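Local structure of alpha-fucosidase (2EAC) at residues Thr413-Asp418 with His761-Ile766; Ala563-Gln568 with Ile650-Phe655; Asp674-His679 with Val716-Thr721; Gln727-Trp732 with Asn739-Leu744. The protein probably hydrolyses alpha-L-fucosidic bonds, and this piece of a longer, probably membrane-bound protein holds its glycoside hydrolase family 95 catalytic domain. All coordinates share one frame; numbering follows the deposited sequence.

Interaction 1: Thr413-Asp418 with His761-Ile766; sequences TPWGSD and HAPFQI. With DFU ((2S,3R,4S,5R)-2-methylpiperidine-3,4,5-triol), chain E.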
# COMPACT_ATOMS: atom_id res chain seq x y z
N THR A 413 -13.23 6.00 -13.36
CA THR A 413 -12.59 5.31 -12.20
C THR A 413 -12.05 6.37 -11.23
O THR A 413 -11.33 7.27 -11.67
CB THR A 413 -11.45 4.39 -12.69
OG1 THR A 413 -12.00 3.42 -13.58
CG2 THR A 413 -10.73 3.67 -11.56
N PRO A 414 -12.38 6.26 -9.92
CA PRO A 414 -11.99 7.35 -8.98
C PRO A 414 -10.47 7.44 -8.87
O PRO A 414 -9.82 6.42 -8.60
CB PRO A 414 -12.63 6.94 -7.64
CG PRO A 414 -12.93 5.46 -7.76
CD PRO A 414 -13.15 5.19 -9.24
N TRP A 415 -9.93 8.63 -9.09
CA TRP A 415 -8.48 8.89 -9.06
C TRP A 415 -7.68 7.90 -9.93
O TRP A 415 -6.49 7.64 -9.68
CB TRP A 415 -7.93 8.89 -7.63
CG TRP A 415 -8.68 9.80 -6.64
CD1 TRP A 415 -8.58 11.16 -6.52
CD2 TRP A 415 -9.58 9.38 -5.61
NE1 TRP A 415 -9.38 11.61 -5.49
CE2 TRP A 415 -10.00 10.53 -4.92
CE3 TRP A 415 -10.07 8.13 -5.20
CZ2 TRP A 415 -10.92 10.47 -3.86
CZ3 TRP A 415 -10.96 8.07 -4.15
CH2 TRP A 415 -11.38 9.23 -3.50
N GLY A 416 -8.35 7.37 -10.96
CA GLY A 416 -7.71 6.52 -11.95
C GLY A 416 -7.29 5.16 -11.42
O GLY A 416 -6.66 4.41 -12.14
N SER A 417 -7.69 4.83 -10.18
CA SER A 417 -7.19 3.65 -9.42
C SER A 417 -5.66 3.52 -9.61
O SER A 417 -5.12 2.44 -9.83
CB SER A 417 -7.93 2.38 -9.82
OG SER A 417 -7.49 1.28 -9.05
N ASP A 418 -5.00 4.67 -9.46
CA ASP A 418 -3.60 4.88 -9.86
C ASP A 418 -2.60 4.59 -8.73
O ASP A 418 -2.95 3.92 -7.74
CB ASP A 418 -3.44 6.30 -10.48
CG ASP A 418 -3.53 7.44 -9.45
OD1 ASP A 418 -3.74 7.18 -8.25
OD2 ASP A 418 -3.36 8.64 -9.84
N HIS A 761 -13.39 5.08 1.25
CA HIS A 761 -13.07 6.47 1.43
C HIS A 761 -14.31 7.35 1.78
O HIS A 761 -14.18 8.19 2.66
CB HIS A 761 -12.29 6.92 0.17
CG HIS A 761 -11.89 8.35 0.16
ND1 HIS A 761 -12.80 9.37 -0.02
CD2 HIS A 761 -10.66 8.93 0.21
CE1 HIS A 761 -12.15 10.53 -0.03
NE2 HIS A 761 -10.85 10.28 0.09
N ALA A 762 -15.51 7.21 1.17
CA ALA A 762 -15.87 6.38 0.03
C ALA A 762 -15.39 7.00 -1.30
O ALA A 762 -15.09 8.21 -1.37
CB ALA A 762 -17.43 6.19 -0.01
N PRO A 763 -15.30 6.18 -2.36
CA PRO A 763 -15.62 4.76 -2.53
C PRO A 763 -14.52 3.81 -2.00
O PRO A 763 -13.62 4.23 -1.26
CB PRO A 763 -15.75 4.63 -4.05
CG PRO A 763 -14.74 5.62 -4.59
CD PRO A 763 -14.83 6.80 -3.62
N PHE A 764 -14.62 2.52 -2.36
CA PHE A 764 -13.59 1.51 -2.07
C PHE A 764 -12.22 2.05 -2.41
O PHE A 764 -11.99 2.47 -3.55
CB PHE A 764 -13.85 0.24 -2.90
CG PHE A 764 -12.63 -0.68 -3.04
CD1 PHE A 764 -11.84 -1.04 -1.94
CD2 PHE A 764 -12.32 -1.24 -4.29
CE1 PHE A 764 -10.73 -1.92 -2.08
CE2 PHE A 764 -11.18 -2.13 -4.45
CZ PHE A 764 -10.41 -2.48 -3.33
N GLN A 765 -11.34 2.05 -1.40
CA GLN A 765 -9.94 2.37 -1.54
C GLN A 765 -9.22 1.37 -0.67
O GLN A 765 -9.54 1.25 0.51
CB GLN A 765 -9.66 3.79 -1.02
CG GLN A 765 -10.21 4.90 -1.94
CD GLN A 765 -9.45 4.97 -3.25
OE1 GLN A 765 -9.88 4.43 -4.30
NE2 GLN A 765 -8.28 5.60 -3.19
N ILE A 766 -8.27 0.65 -1.24
CA ILE A 766 -7.61 -0.43 -0.49
C ILE A 766 -6.60 0.06 0.55
O ILE A 766 -6.24 -0.67 1.48
CB ILE A 766 -6.95 -1.42 -1.47
CG1 ILE A 766 -6.87 -2.86 -0.88
CG2 ILE A 766 -5.63 -0.85 -2.05
CD1 ILE A 766 -6.42 -3.93 -1.88
C1 DFU E . -5.67 12.28 -2.29
C2 DFU E . -6.42 12.21 -0.95
C3 DFU E . -7.80 11.57 -1.14
C4 DFU E . -7.68 10.18 -1.78
C5 DFU E . -6.92 10.27 -3.12
C6 DFU E . -6.73 8.89 -3.75
O4 DFU E . -6.94 9.31 -0.90
O3 DFU E . -8.45 11.47 0.14
O2 DFU E . -6.50 13.53 -0.36
N5 DFU E . -5.66 10.95 -2.89
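Trp415 drives the edge of its six-membered ring into the face of His761. The two rings form an edge-to-face pair, with planes at 56° and centroids 4.8 Å apart. The outer corner, Trp415 CH2, stands over the centre of the imidazole. His761 reaches this place with CG anti to the backbone N (chi1 179°), which presents the imidazole face to that corner. Its two nitrogens serve different partners. His761 ND1 donates to Ala762 O at 2.9 Å, approaching from above the carbonyl plane. On the ligand side His761 NE2 shares a hydrogen bond of 2.7 Å with DFU O3, which lies in the imidazole plane.

One face of the indole carries the methyl group of the iminosugar. DFU C6 lies 3.4 Å from Trp415 CD2, offset toward the rim of the ring. The amide end of Gln765 comes obliquely to the indole, with its CD 3.6 Å from Trp415 CZ3. The ring and amide planes are 54° apart. The bend of Gln765 at chi2 brings that end back toward the indole. Beside these groups, Pro414 and Pro763 lie alongside in opposite senses, with their CG atoms 3.7 Å apart. Successive cis peptides before Ala762 and Pro763 shape this loop. Together the two segments form one wall of the sugar pocket.

Both are loops. The 413-418 turn leads into strand 419-420. The loop 761-766 runs into helix 767-780. Helix 42-50 packs behind the second loop, where Gln48 touches Pro763 and Trp47 touches Phe764.

Interaction 2: Ala563-Gln568 with Ile650-Phe655; sequences AYSPEQ and IKEWYF. With DFU ((2S,3R,4S,5R)-2-methylpiperidine-3,4,5-triol), chain E.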
# COMPACT_ATOMS: atom_id res chain seq x y z
N ALA A 563 6.20 25.01 -1.39
CA ALA A 563 5.58 23.77 -0.90
C ALA A 563 4.09 23.88 -0.63
O ALA A 563 3.58 24.95 -0.35
CB ALA A 563 6.31 23.27 0.32
N TYR A 564 3.39 22.76 -0.73
CA TYR A 564 2.02 22.64 -0.35
C TYR A 564 1.94 21.46 0.61
O TYR A 564 2.55 20.42 0.34
CB TYR A 564 1.18 22.32 -1.58
CG TYR A 564 -0.30 22.24 -1.30
CD1 TYR A 564 -0.98 23.32 -0.76
CD2 TYR A 564 -1.05 21.10 -1.65
CE1 TYR A 564 -2.36 23.27 -0.54
CE2 TYR A 564 -2.42 21.04 -1.43
CZ TYR A 564 -3.07 22.13 -0.87
OH TYR A 564 -4.42 22.10 -0.63
N SER A 565 1.22 21.63 1.71
CA SER A 565 1.03 20.54 2.67
C SER A 565 -0.20 19.73 2.24
O SER A 565 -1.33 20.24 2.24
CB SER A 565 0.86 21.11 4.07
OG SER A 565 0.95 20.10 5.07
N PRO A 566 0.01 18.47 1.82
CA PRO A 566 -1.18 17.73 1.41
C PRO A 566 -2.24 17.65 2.54
O PRO A 566 -1.87 17.42 3.70
CB PRO A 566 -0.64 16.34 1.07
CG PRO A 566 0.81 16.56 0.74
CD PRO A 566 1.24 17.67 1.67
N GLU A 567 -3.51 17.94 2.25
CA GLU A 567 -3.96 18.69 1.08
C GLU A 567 -4.82 19.85 1.62
O GLU A 567 -6.02 19.90 1.42
CB GLU A 567 -4.74 17.81 0.10
CG GLU A 567 -3.84 16.89 -0.78
CD GLU A 567 -4.60 16.15 -1.89
OE1 GLU A 567 -3.94 15.32 -2.60
OE2 GLU A 567 -5.84 16.36 -2.04
N GLN A 568 -4.17 20.79 2.31
CA GLN A 568 -4.87 21.93 2.91
C GLN A 568 -3.92 23.12 3.09
O GLN A 568 -2.70 23.01 2.86
CB GLN A 568 -5.50 21.56 4.27
CG GLN A 568 -4.47 21.38 5.39
CD GLN A 568 -5.03 21.35 6.83
OE1 GLN A 568 -4.27 21.08 7.77
NE2 GLN A 568 -6.31 21.62 7.00
N ILE A 650 2.30 20.41 17.07
CA ILE A 650 3.40 20.41 16.09
C ILE A 650 2.93 21.38 14.98
O ILE A 650 1.80 21.25 14.49
CB ILE A 650 3.69 18.98 15.42
CG1 ILE A 650 4.05 17.86 16.45
CG2 ILE A 650 4.78 19.08 14.33
CD1 ILE A 650 5.36 17.99 17.16
N LYS A 651 3.76 22.35 14.60
CA LYS A 651 3.35 23.28 13.54
C LYS A 651 3.35 22.51 12.22
O LYS A 651 4.28 21.74 11.96
CB LYS A 651 4.29 24.46 13.41
CG LYS A 651 4.48 25.34 14.66
CD LYS A 651 5.28 26.55 14.27
CE LYS A 651 5.57 27.45 15.46
NZ LYS A 651 6.33 28.65 15.03
N GLU A 652 2.35 22.78 11.37
CA GLU A 652 2.27 22.23 10.03
C GLU A 652 2.98 23.14 9.02
O GLU A 652 3.49 22.66 7.99
CB GLU A 652 0.80 21.99 9.61
CG GLU A 652 0.64 21.35 8.23
CD GLU A 652 -0.71 20.71 8.00
OE1 GLU A 652 -1.56 20.76 8.91
OE2 GLU A 652 -0.92 20.11 6.90
N TRP A 653 3.03 24.45 9.33
CA TRP A 653 3.79 25.44 8.55
C TRP A 653 4.70 26.23 9.49
O TRP A 653 4.31 26.48 10.64
CB TRP A 653 2.81 26.40 7.87
CG TRP A 653 1.86 25.70 6.94
CD1 TRP A 653 2.09 25.38 5.63
CD2 TRP A 653 0.55 25.19 7.25
NE1 TRP A 653 1.00 24.74 5.09
CE2 TRP A 653 0.04 24.61 6.07
CE3 TRP A 653 -0.25 25.20 8.40
CZ2 TRP A 653 -1.22 24.00 6.01
CZ3 TRP A 653 -1.50 24.61 8.35
CH2 TRP A 653 -1.98 24.02 7.15
N TYR A 654 5.87 26.68 9.04
CA TYR A 654 6.75 27.39 9.99
C TYR A 654 6.28 28.77 10.41
O TYR A 654 6.72 29.28 11.45
CB TYR A 654 8.24 27.36 9.59
CG TYR A 654 8.71 25.94 9.44
CD1 TYR A 654 8.89 25.15 10.57
CD2 TYR A 654 8.91 25.36 8.17
CE1 TYR A 654 9.26 23.82 10.45
CE2 TYR A 654 9.30 24.01 8.05
CZ TYR A 654 9.45 23.25 9.20
OH TYR A 654 9.82 21.95 9.14
N PHE A 655 5.38 29.38 9.64
CA PHE A 655 4.79 30.66 10.07
C PHE A 655 3.62 30.48 11.02
O PHE A 655 2.98 31.47 11.41
CB PHE A 655 4.39 31.57 8.90
CG PHE A 655 3.47 30.95 7.89
CD1 PHE A 655 2.39 30.19 8.27
CD2 PHE A 655 3.66 31.21 6.55
CE1 PHE A 655 1.51 29.65 7.32
CE2 PHE A 655 2.78 30.68 5.59
CZ PHE A 655 1.72 29.89 5.98
C1 DFU E . -5.67 12.28 -2.29
C2 DFU E . -6.42 12.21 -0.95
C3 DFU E . -7.80 11.57 -1.14
C4 DFU E . -7.68 10.18 -1.78
C5 DFU E . -6.92 10.27 -3.12
C6 DFU E . -6.73 8.89 -3.75
O4 DFU E . -6.94 9.31 -0.90
O3 DFU E . -8.45 11.47 0.14
O2 DFU E . -6.50 13.53 -0.36
N5 DFU E . -5.66 10.95 -2.89
O HOH W 1 2.72 24.51 2.39
O HOH W 2 3.34 20.43 6.47
O HOH W 3 -0.28 24.06 2.41
O HOH W 4 -1.90 17.72 6.40
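Glu652 OE2 is gripped by Ser565 OG, which donates to it at 2.6 Å, and by a water. The hydroxyl meets the anti lone pair of Glu652 OE2, on the side away from the other carboxylate oxygen. The water also donates to Pro566 O at 2.7 Å. Glu652 CG is anti to the backbone N (chi1 -177°), and the extended chain beyond it carries the carboxylate across to the serine. Ser565 OG accepts in turn from a second water, 2.8 Å away, which also donates to Glu652 O. A third water joins Ser565 N, Gln568 O and Trp653 NE1, the last at 3.0 Å. It lies in the indole plane at the edge, as does Gln568 O, 3.6 Å from Trp653 CZ2. The other carboxylate oxygen, Glu652 OE1, makes a salt bridge with Arg710. With an alanine in place of Glu652, Ser565 OG would probably lose its acceptor and Arg710 would be left without this countercharge.

The turn after strand 558-565 has a cis peptide before Glu567, whose OE2 takes a weak bond from DFU O2. The buried carboxylate is thus met by a hydroxyl, a water and an arginine, which probably stabilise its negative charge behind the pocket wall.

Interaction 3: Asp674-His679 with Val716-Thr721; sequences DNQHRH and VLQSNT. With DFU ((2S,3R,4S,5R)-2-methylpiperidine-3,4,5-triol), chain E.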
# COMPACT_ATOMS: atom_id res chain seq x y z
N ASP A 674 -12.80 22.92 10.79
CA ASP A 674 -13.11 21.98 11.88
C ASP A 674 -11.73 21.37 12.10
O ASP A 674 -10.80 21.67 11.36
CB ASP A 674 -14.25 21.02 11.51
CG ASP A 674 -13.84 19.95 10.44
OD1 ASP A 674 -12.65 19.86 10.03
OD2 ASP A 674 -14.74 19.15 10.04
N ASN A 675 -11.42 20.59 13.08
CA ASN A 675 -9.92 20.36 12.95
C ASN A 675 -9.47 19.05 12.27
O ASN A 675 -8.35 18.52 12.49
CB ASN A 675 -9.20 20.64 14.25
CG ASN A 675 -9.32 22.11 14.66
OD1 ASN A 675 -8.78 22.98 14.01
ND2 ASN A 675 -10.00 22.36 15.75
N GLN A 676 -10.34 18.57 11.40
CA GLN A 676 -10.43 17.15 11.07
C GLN A 676 -9.82 16.82 9.75
O GLN A 676 -10.17 15.79 9.15
CB GLN A 676 -11.89 16.69 11.11
CG GLN A 676 -12.61 17.04 12.46
CD GLN A 676 -11.89 16.47 13.68
OE1 GLN A 676 -11.57 15.28 13.71
NE2 GLN A 676 -11.61 17.31 14.67
N HIS A 677 -8.89 17.65 9.31
CA HIS A 677 -8.31 17.43 7.98
C HIS A 677 -7.83 15.99 7.84
O HIS A 677 -7.16 15.46 8.72
CB HIS A 677 -7.19 18.41 7.65
CG HIS A 677 -6.72 18.27 6.23
ND1 HIS A 677 -7.58 18.35 5.16
CD2 HIS A 677 -5.49 18.00 5.72
CE1 HIS A 677 -6.91 18.15 4.04
NE2 HIS A 677 -5.64 17.93 4.36
N ARG A 678 -8.16 15.34 6.73
CA ARG A 678 -7.89 13.92 6.60
C ARG A 678 -6.39 13.60 6.64
O ARG A 678 -5.98 12.63 7.27
CB ARG A 678 -8.56 13.36 5.35
CG ARG A 678 -8.20 14.05 4.02
CD ARG A 678 -9.23 13.65 2.89
NE ARG A 678 -8.71 14.13 1.61
CZ ARG A 678 -8.68 15.42 1.24
NH1 ARG A 678 -9.21 16.35 2.03
NH2 ARG A 678 -8.12 15.76 0.08
N HIS A 679 -5.59 14.42 5.95
CA HIS A 679 -4.11 14.28 5.94
C HIS A 679 -3.55 14.79 7.27
O HIS A 679 -4.13 15.70 7.89
CB HIS A 679 -3.50 15.09 4.78
CG HIS A 679 -3.78 14.53 3.42
ND1 HIS A 679 -2.88 13.73 2.73
CD2 HIS A 679 -4.86 14.67 2.60
CE1 HIS A 679 -3.40 13.38 1.57
NE2 HIS A 679 -4.60 13.94 1.46
N VAL A 716 -15.37 13.97 21.96
CA VAL A 716 -16.12 13.18 20.97
C VAL A 716 -15.22 12.90 19.77
O VAL A 716 -14.78 13.83 19.07
CB VAL A 716 -17.44 13.88 20.54
CG1 VAL A 716 -18.17 13.09 19.46
CG2 VAL A 716 -18.37 14.11 21.77
N LEU A 717 -14.90 11.61 19.58
CA LEU A 717 -14.05 11.15 18.47
C LEU A 717 -14.78 11.36 17.15
O LEU A 717 -15.97 11.06 17.04
CB LEU A 717 -13.72 9.68 18.64
CG LEU A 717 -12.93 8.95 17.55
CD1 LEU A 717 -11.47 9.39 17.53
CD2 LEU A 717 -13.04 7.44 17.83
N GLN A 718 -14.07 11.87 16.15
CA GLN A 718 -14.70 12.17 14.86
C GLN A 718 -14.34 11.09 13.86
O GLN A 718 -13.27 10.48 13.96
CB GLN A 718 -14.18 13.52 14.37
CG GLN A 718 -14.42 14.67 15.38
CD GLN A 718 -15.90 14.94 15.53
OE1 GLN A 718 -16.59 15.23 14.55
NE2 GLN A 718 -16.41 14.80 16.75
N SER A 719 -15.21 10.86 12.88
CA SER A 719 -14.93 9.93 11.80
C SER A 719 -14.09 10.58 10.72
O SER A 719 -13.83 11.79 10.76
CB SER A 719 -16.24 9.38 11.21
OG SER A 719 -15.95 8.36 10.27
N ASN A 720 -13.67 9.79 9.74
CA ASN A 720 -12.86 10.30 8.62
C ASN A 720 -12.82 9.25 7.48
O ASN A 720 -13.44 8.21 7.58
CB ASN A 720 -11.44 10.70 9.11
CG ASN A 720 -10.95 11.98 8.47
OD1 ASN A 720 -10.94 12.13 7.24
ND2 ASN A 720 -10.55 12.94 9.31
N THR A 721 -12.11 9.51 6.39
CA THR A 721 -11.96 8.50 5.32
C THR A 721 -11.25 7.27 5.91
O THR A 721 -10.46 7.40 6.84
CB THR A 721 -11.13 9.05 4.13
OG1 THR A 721 -9.78 9.20 4.53
CG2 THR A 721 -11.62 10.42 3.69
C1 DFU E . -5.67 12.28 -2.29
C2 DFU E . -6.42 12.21 -0.95
C3 DFU E . -7.80 11.57 -1.14
C4 DFU E . -7.68 10.18 -1.78
C5 DFU E . -6.92 10.27 -3.12
C6 DFU E . -6.73 8.89 -3.75
O4 DFU E . -6.94 9.31 -0.90
O3 DFU E . -8.45 11.47 0.14
O2 DFU E . -6.50 13.53 -0.36
N5 DFU E . -5.66 10.95 -2.89
O HOH W 5 -11.25 13.17 12.12
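Asn720 fits closely against the backbone of Gln676-Arg678. Its ND2 donates to Gln676 O at 2.9 Å, with an N-H...O angle of 147° and the acceptor in the amide plane. The other end of the same amide, Asn720 OD1, presses on Arg678 CB at 3.3 Å. That oxygen also accepts from the backbone N of Thr721, so both ends of the amide are fixed and its rotation is set. Thr721 CG2 touches the aliphatic part of Arg678, and the threonine hydroxyl caps the start of helix 722-735 through Ala724 N.

The looser side is wet. A water accepts from Asn720 ND2 at 2.9 Å and lies close to the amide oxygen of Gln676. The adjoining Ser719 is exposed to solvent. The two glutamines are close but share no direct hydrogen bond: the amide end of Gln676 rests on CB and CG of Gln718, with Gln676 OE1 3.2 Å from Gln718 CB. The bent chains cross at about a right angle, amide planes 73° apart. Gln718 NE2 turns to its own segment and donates to Val716 O at 3.0 Å.

Arg678 CG sits between the backbone N and the carbonyl carbon (chi1 56°), and the extended chain leads away from Asn720 to the iminosugar. Arg678 NE donates to DFU O3 at 3.1 Å, and NH2 donates to DFU O2 at 2.8 Å. His679 NE2 shares a 2.7 Å hydrogen bond with the same O2, in its ring plane. Two neighbouring side chains thus hold one hydroxyl of the iminosugar. The cationic guanidinium, also salt-bridged to Glu567, would probably polarise it.

Interaction 4: Gln727-Trp732 with Asn739-Leu744; sequences QRINSW and NTTYQL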
# COMPACT_ATOMS: atom_id res chain seq x y z
N GLN A 727 -4.15 5.92 8.91
CA GLN A 727 -2.98 6.69 9.37
C GLN A 727 -3.07 7.06 10.86
O GLN A 727 -2.07 7.02 11.59
CB GLN A 727 -2.75 7.95 8.51
CG GLN A 727 -1.42 8.65 8.82
CD GLN A 727 -1.16 9.82 7.91
OE1 GLN A 727 -1.81 9.96 6.87
NE2 GLN A 727 -0.22 10.70 8.29
N ARG A 728 -4.28 7.40 11.32
CA ARG A 728 -4.45 7.75 12.72
C ARG A 728 -4.19 6.57 13.65
O ARG A 728 -3.66 6.77 14.74
CB ARG A 728 -5.83 8.36 12.97
CG ARG A 728 -5.96 9.79 12.44
CD ARG A 728 -7.46 10.16 12.22
NE ARG A 728 -7.59 11.59 11.96
CZ ARG A 728 -7.19 12.21 10.84
NH1 ARG A 728 -6.64 11.52 9.82
NH2 ARG A 728 -7.35 13.51 10.76
N ILE A 729 -4.54 5.35 13.21
CA ILE A 729 -4.33 4.16 14.04
C ILE A 729 -2.82 3.97 14.28
O ILE A 729 -2.38 3.83 15.42
CB ILE A 729 -4.90 2.87 13.41
CG1 ILE A 729 -6.42 2.97 13.22
CG2 ILE A 729 -4.55 1.70 14.30
CD1 ILE A 729 -7.01 1.90 12.34
N ASN A 730 -2.06 3.99 13.18
CA ASN A 730 -0.61 3.90 13.22
C ASN A 730 0.10 5.02 14.00
O ASN A 730 1.09 4.76 14.72
CB ASN A 730 -0.09 3.88 11.78
CG ASN A 730 -0.30 2.53 11.10
OD1 ASN A 730 0.56 1.61 11.20
ND2 ASN A 730 -1.44 2.38 10.39
N SER A 731 -0.38 6.25 13.83
CA SER A 731 0.21 7.40 14.52
C SER A 731 -0.04 7.30 16.05
O SER A 731 0.87 7.53 16.83
CB SER A 731 -0.36 8.71 13.96
OG SER A 731 -0.16 8.77 12.55
N TRP A 732 -1.28 6.97 16.45
CA TRP A 732 -1.58 6.79 17.86
C TRP A 732 -0.77 5.64 18.43
O TRP A 732 -0.30 5.73 19.57
CB TRP A 732 -3.09 6.59 18.13
CG TRP A 732 -3.85 7.94 18.19
CD1 TRP A 732 -4.75 8.42 17.28
CD2 TRP A 732 -3.73 8.94 19.23
NE1 TRP A 732 -5.22 9.66 17.69
CE2 TRP A 732 -4.61 10.00 18.88
CE3 TRP A 732 -2.97 9.04 20.42
CZ2 TRP A 732 -4.75 11.16 19.69
CZ3 TRP A 732 -3.10 10.18 21.22
CH2 TRP A 732 -4.00 11.22 20.86
N ASN A 739 -5.05 2.58 24.32
CA ASN A 739 -6.52 2.82 24.43
C ASN A 739 -7.12 3.74 23.34
O ASN A 739 -8.21 3.47 22.80
CB ASN A 739 -6.91 3.32 25.84
CG ASN A 739 -6.82 2.21 26.91
OD1 ASN A 739 -6.80 1.02 26.60
ND2 ASN A 739 -6.75 2.62 28.17
N THR A 740 -6.43 4.84 23.04
CA THR A 740 -6.91 5.73 22.00
C THR A 740 -6.73 5.07 20.65
O THR A 740 -7.63 5.13 19.80
CB THR A 740 -6.19 7.11 22.02
OG1 THR A 740 -6.29 7.69 23.33
CG2 THR A 740 -6.82 8.06 21.02
N THR A 741 -5.58 4.42 20.44
CA THR A 741 -5.33 3.72 19.20
C THR A 741 -6.52 2.79 18.87
O THR A 741 -7.00 2.76 17.74
CB THR A 741 -4.03 2.89 19.27
OG1 THR A 741 -2.95 3.73 19.68
CG2 THR A 741 -3.73 2.23 17.94
N TYR A 742 -6.95 2.03 19.88
CA TYR A 742 -8.03 1.10 19.73
C TYR A 742 -9.39 1.79 19.43
O TYR A 742 -10.26 1.21 18.76
CB TYR A 742 -8.16 0.20 20.98
CG TYR A 742 -9.37 -0.68 20.89
CD1 TYR A 742 -9.41 -1.74 19.99
CD2 TYR A 742 -10.52 -0.42 21.65
CE1 TYR A 742 -10.55 -2.52 19.82
CE2 TYR A 742 -11.68 -1.23 21.51
CZ TYR A 742 -11.67 -2.27 20.58
OH TYR A 742 -12.77 -3.07 20.39
N GLN A 743 -9.60 3.00 19.96
CA GLN A 743 -10.80 3.74 19.61
C GLN A 743 -10.82 3.96 18.10
O GLN A 743 -11.86 3.89 17.49
CB GLN A 743 -10.88 5.08 20.33
CG GLN A 743 -11.13 5.00 21.84
CD GLN A 743 -11.37 6.40 22.39
OE1 GLN A 743 -12.38 7.02 22.05
NE2 GLN A 743 -10.43 6.92 23.18
N LEU A 744 -9.64 4.20 17.51
CA LEU A 744 -9.52 4.40 16.05
C LEU A 744 -9.73 3.13 15.22
O LEU A 744 -10.42 3.18 14.21
CB LEU A 744 -8.20 5.10 15.70
CG LEU A 744 -8.55 6.56 16.02
CD1 LEU A 744 -7.68 7.15 17.07
CD2 LEU A 744 -8.78 7.52 14.87
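Trp732 and Thr740 meet through their first torsions. Trp732 CG is anti to the carbonyl carbon (chi1 -82°), which turns one face of the indole toward the neighbouring helix. Thr740 CG2 is anti to the backbone N and points at the ring. This methyl makes a CH-pi contact over the face, 3.7 Å from the centroid of the six-membered ring and 16° off its normal.

Leu744 forks between two partners. Its CD1 comes 3.2 Å from Trp732 CD1, shorter than a normal carbon contact, so the exact fit is doubtful. Its CD2 meets Arg728 CB at 3.6 Å. Ile729 passes the same leucine, with CG1 3.7 Å from Leu744 CB. Thr741 CG2 abuts Ile729 O at 3.3 Å. The threonine hydroxyls bond to Asp737, just before the helix: Thr740 OG1 with OD2 and Thr741 OG1 with O. Replacing Trp732 with an alanine would probably open a gap beside Leu744 and leave the Thr740 methyl without its aromatic face.

The helix segments run antiparallel at 170°, with axes 8.5 Å apart at closest approach. Helices 722-735 and 738-751 thus form a helical hairpin, the arrangement typical of the (alpha/alpha)6 barrel found in family 95 catalytic domains.

How the interactions relate
The chain enters interaction 1 at 413-418 and closes that long loop only at 761-766. The other three contacts all fall within this span, one after another, and none cross. Interaction 2 ties the end of strand 558-565 to the loop 650-655. Interaction 3 joins the loop 674-679 to the segment leading into helix 722-735. Interaction 4 closes a short turn between that helix and helix 738-751. Interactions 2 and 3 are linked by the Glu567-Arg678 salt bridge. Arg728 of interaction 4 probably bonds His677 O and Arg678 O of interaction 3. Thr721 packs on His761 of interaction 1. Interactions 1, 2 and 3 all reach the same iminosugar.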